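Local coordinates for polyketide synthase/nonribosomal peptide synthetase hybrid RzxB (Pseudomonas fluorescens, PDB 5IL6), which probably dehydrates beta-hydroxyacyl intermediates through its double-hotdog dehydratase domain during assembly of the polyketide rhizoxin, at residues I189-P194 / A201-L206. Numbering follows the deposited sequence.
Sequences IALQDP and ALHPAL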
loop_
_atom_site.group_PDB
_atom_site.type_symbol
_atom_site.label_atom_id
_atom_site.label_comp_id
_atom_site.label_asym_id
_atom_site.label_seq_id
_atom_site.Cartn_x
_atom_site.Cartn_y
_atom_site.Cartn_z
ATOM N N ILE A 189 -7.260 -1.739 -12.642
ATOM C CA ILE A 189 -7.767 -0.954 -11.527
ATOM C C ILE A 189 -7.844 0.502 -11.961
ATOM O O ILE A 189 -7.095 0.948 -12.836
ATOM C CB ILE A 189 -6.883 -1.110 -10.269
ATOM C CG1 ILE A 189 -5.456 -0.626 -10.550
ATOM C CG2 ILE A 189 -6.872 -2.563 -9.814
ATOM C CD1 ILE A 189 -4.554 -0.595 -9.326
ATOM N N ALA A 190 -8.773 1.240 -11.359
ATOM C CA ALA A 190 -8.904 2.661 -11.645
ATOM C C ALA A 190 -9.699 3.312 -10.526
ATOM O O ALA A 190 -10.583 2.688 -9.934
ATOM C CB ALA A 190 -9.581 2.910 -12.998
ATOM N N LEU A 191 -9.401 4.585 -10.273
ATOM C CA LEU A 191 -10.112 5.338 -9.250
ATOM C C LEU A 191 -11.575 5.532 -9.625
ATOM O O LEU A 191 -11.934 5.638 -10.803
ATOM C CB LEU A 191 -9.458 6.705 -9.033
ATOM C CG LEU A 191 -8.041 6.733 -8.461
ATOM C CD1 LEU A 191 -7.497 8.153 -8.483
ATOM C CD2 LEU A 191 -8.033 6.181 -7.045
ATOM N N GLN A 192 -12.427 5.562 -8.597
ATOM C CA GLN A 192 -13.842 5.842 -8.813
ATOM C C GLN A 192 -14.042 7.258 -9.338
ATOM O O GLN A 192 -14.892 7.495 -10.205
ATOM C CB GLN A 192 -14.612 5.638 -7.509
ATOM C CG GLN A 192 -16.119 5.738 -7.644
ATOM C CD GLN A 192 -16.825 5.667 -6.305
ATOM O OE1 GLN A 192 -16.273 6.059 -5.275
ATOM N NE2 GLN A 192 -18.052 5.157 -6.309
ATOM N N ASP A 193 -13.272 8.212 -8.820
ATOM C CA ASP A 193 -13.261 9.585 -9.325
ATOM C C ASP A 193 -11.837 9.896 -9.761
ATOM O O ASP A 193 -10.971 10.160 -8.908
ATOM C CB ASP A 193 -13.735 10.575 -8.262
ATOM C CG ASP A 193 -13.744 12.008 -8.761
ATOM O OD1 ASP A 193 -13.349 12.240 -9.923
ATOM O OD2 ASP A 193 -14.164 12.902 -7.997
ATOM N N PRO A 194 -11.534 9.873 -11.061
ATOM C CA PRO A 194 -10.149 10.128 -11.488
ATOM C C PRO A 194 -9.579 11.435 -10.970
ATOM O O PRO A 194 -8.375 11.510 -10.688
ATOM C CB PRO A 194 -10.253 10.131 -13.019
ATOM C CG PRO A 194 -11.465 9.331 -13.329
ATOM C CD PRO A 194 -12.417 9.554 -12.196
ATOM N N ALA A 201 1.324 11.026 -6.027
ATOM C CA ALA A 201 2.178 10.300 -6.958
ATOM C C ALA A 201 1.653 8.888 -7.164
ATOM O O ALA A 201 1.689 8.356 -8.281
ATOM C CB ALA A 201 3.618 10.272 -6.447
ATOM N N LEU A 202 1.158 8.272 -6.094
ATOM C CA LEU A 202 0.486 6.982 -6.158
ATOM C C LEU A 202 -0.671 7.015 -5.174
ATOM O O LEU A 202 -0.455 7.134 -3.964
ATOM C CB LEU A 202 1.450 5.839 -5.829
ATOM C CG LEU A 202 0.827 4.452 -5.681
ATOM C CD1 LEU A 202 -0.104 4.127 -6.845
ATOM C CD2 LEU A 202 1.919 3.407 -5.555
ATOM N N HIS A 203 -1.895 6.914 -5.687
ATOM C CA HIS A 203 -3.069 7.032 -4.834
ATOM C C HIS A 203 -3.196 5.789 -3.952
ATOM O O HIS A 203 -3.032 4.668 -4.439
ATOM C CB HIS A 203 -4.327 7.202 -5.687
ATOM C CG HIS A 203 -5.525 7.651 -4.909
ATOM N ND1 HIS A 203 -6.274 6.792 -4.135
ATOM C CD2 HIS A 203 -6.109 8.868 -4.790
ATOM C CE1 HIS A 203 -7.263 7.459 -3.566
ATOM N NE2 HIS A 203 -7.186 8.721 -3.949
ATOM N N PRO A 204 -3.492 5.950 -2.657
ATOM C CA PRO A 204 -3.546 4.774 -1.767
ATOM C C PRO A 204 -4.607 3.757 -2.153
ATOM O O PRO A 204 -4.416 2.558 -1.917
ATOM C CB PRO A 204 -3.832 5.388 -0.389
ATOM C CG PRO A 204 -4.475 6.704 -0.688
ATOM C CD PRO A 204 -3.794 7.193 -1.936
ATOM N N ALA A 205 -5.731 4.195 -2.722
ATOM C CA ALA A 205 -6.769 3.250 -3.124
ATOM C C ALA A 205 -6.301 2.376 -4.281
ATOM O O ALA A 205 -6.654 1.193 -4.355
ATOM C CB ALA A 205 -8.045 4.000 -3.505
ATOM N N LEU A 206 -5.511 2.939 -5.197
ATOM C CA LEU A 206 -4.969 2.140 -6.290
ATOM C C LEU A 206 -3.901 1.182 -5.786
ATOM O O LEU A 206 -3.833 0.030 -6.228
ATOM C CB LEU A 206 -4.401 3.049 -7.380
ATOM C CG LEU A 206 -5.407 3.905 -8.156
ATOM C CD1 LEU A 206 -4.690 4.798 -9.157
ATOM C CD2 LEU A 206 -6.441 3.041 -8.866
#
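L191 lays its CD2 methyl over one face of the H203 imidazole, in a CH-pi contact with CD2 3.6 Å from the ring centroid and 18° off the ring normal. The methyl is displaced toward the ND1 side, and L191 CD1 comes up near H203 CD2 and CG. P204 CD lies over the opposite face, offset toward the rim as the methyl is. H203 occupies the N-cap of the helix starting at P204. Chi1 of -166° sets CG anti to the backbone N, and the ring is turned so that ND1 accepts from A205 N at 3.0 Å, a capping bond with the donor lying 17° out of the ring plane.

The same L191 methyl also meets the first turn of the helix, touching A205 CB and packing at 3.6 Å against L206 CG. The side chains of L191 and L206 run at about a right angle, and L206 CD2 reaches the backbone where strand 184-190 ends, 3.6 Å from L191 N and 3.7 Å from A190 C. On the strand side I189 joins in through CD1, which lies 4.1 Å from L206 CD2 and close to the L206 carbonyl oxygen. Contact across the interface is thus by van der Waals and CH-pi packing, while the polar capping bond stays within 201-206.

F200 and N197, from the connecting loop, also touch H203. I189 and L206 both pack on L247 of the adjacent strand 246-254, and I189 further contacts A209, fitting the first turns of helix 204-212 against the end of strand 184-190, consistent with the hotdog arrangement of a helix packed on an antiparallel sheet.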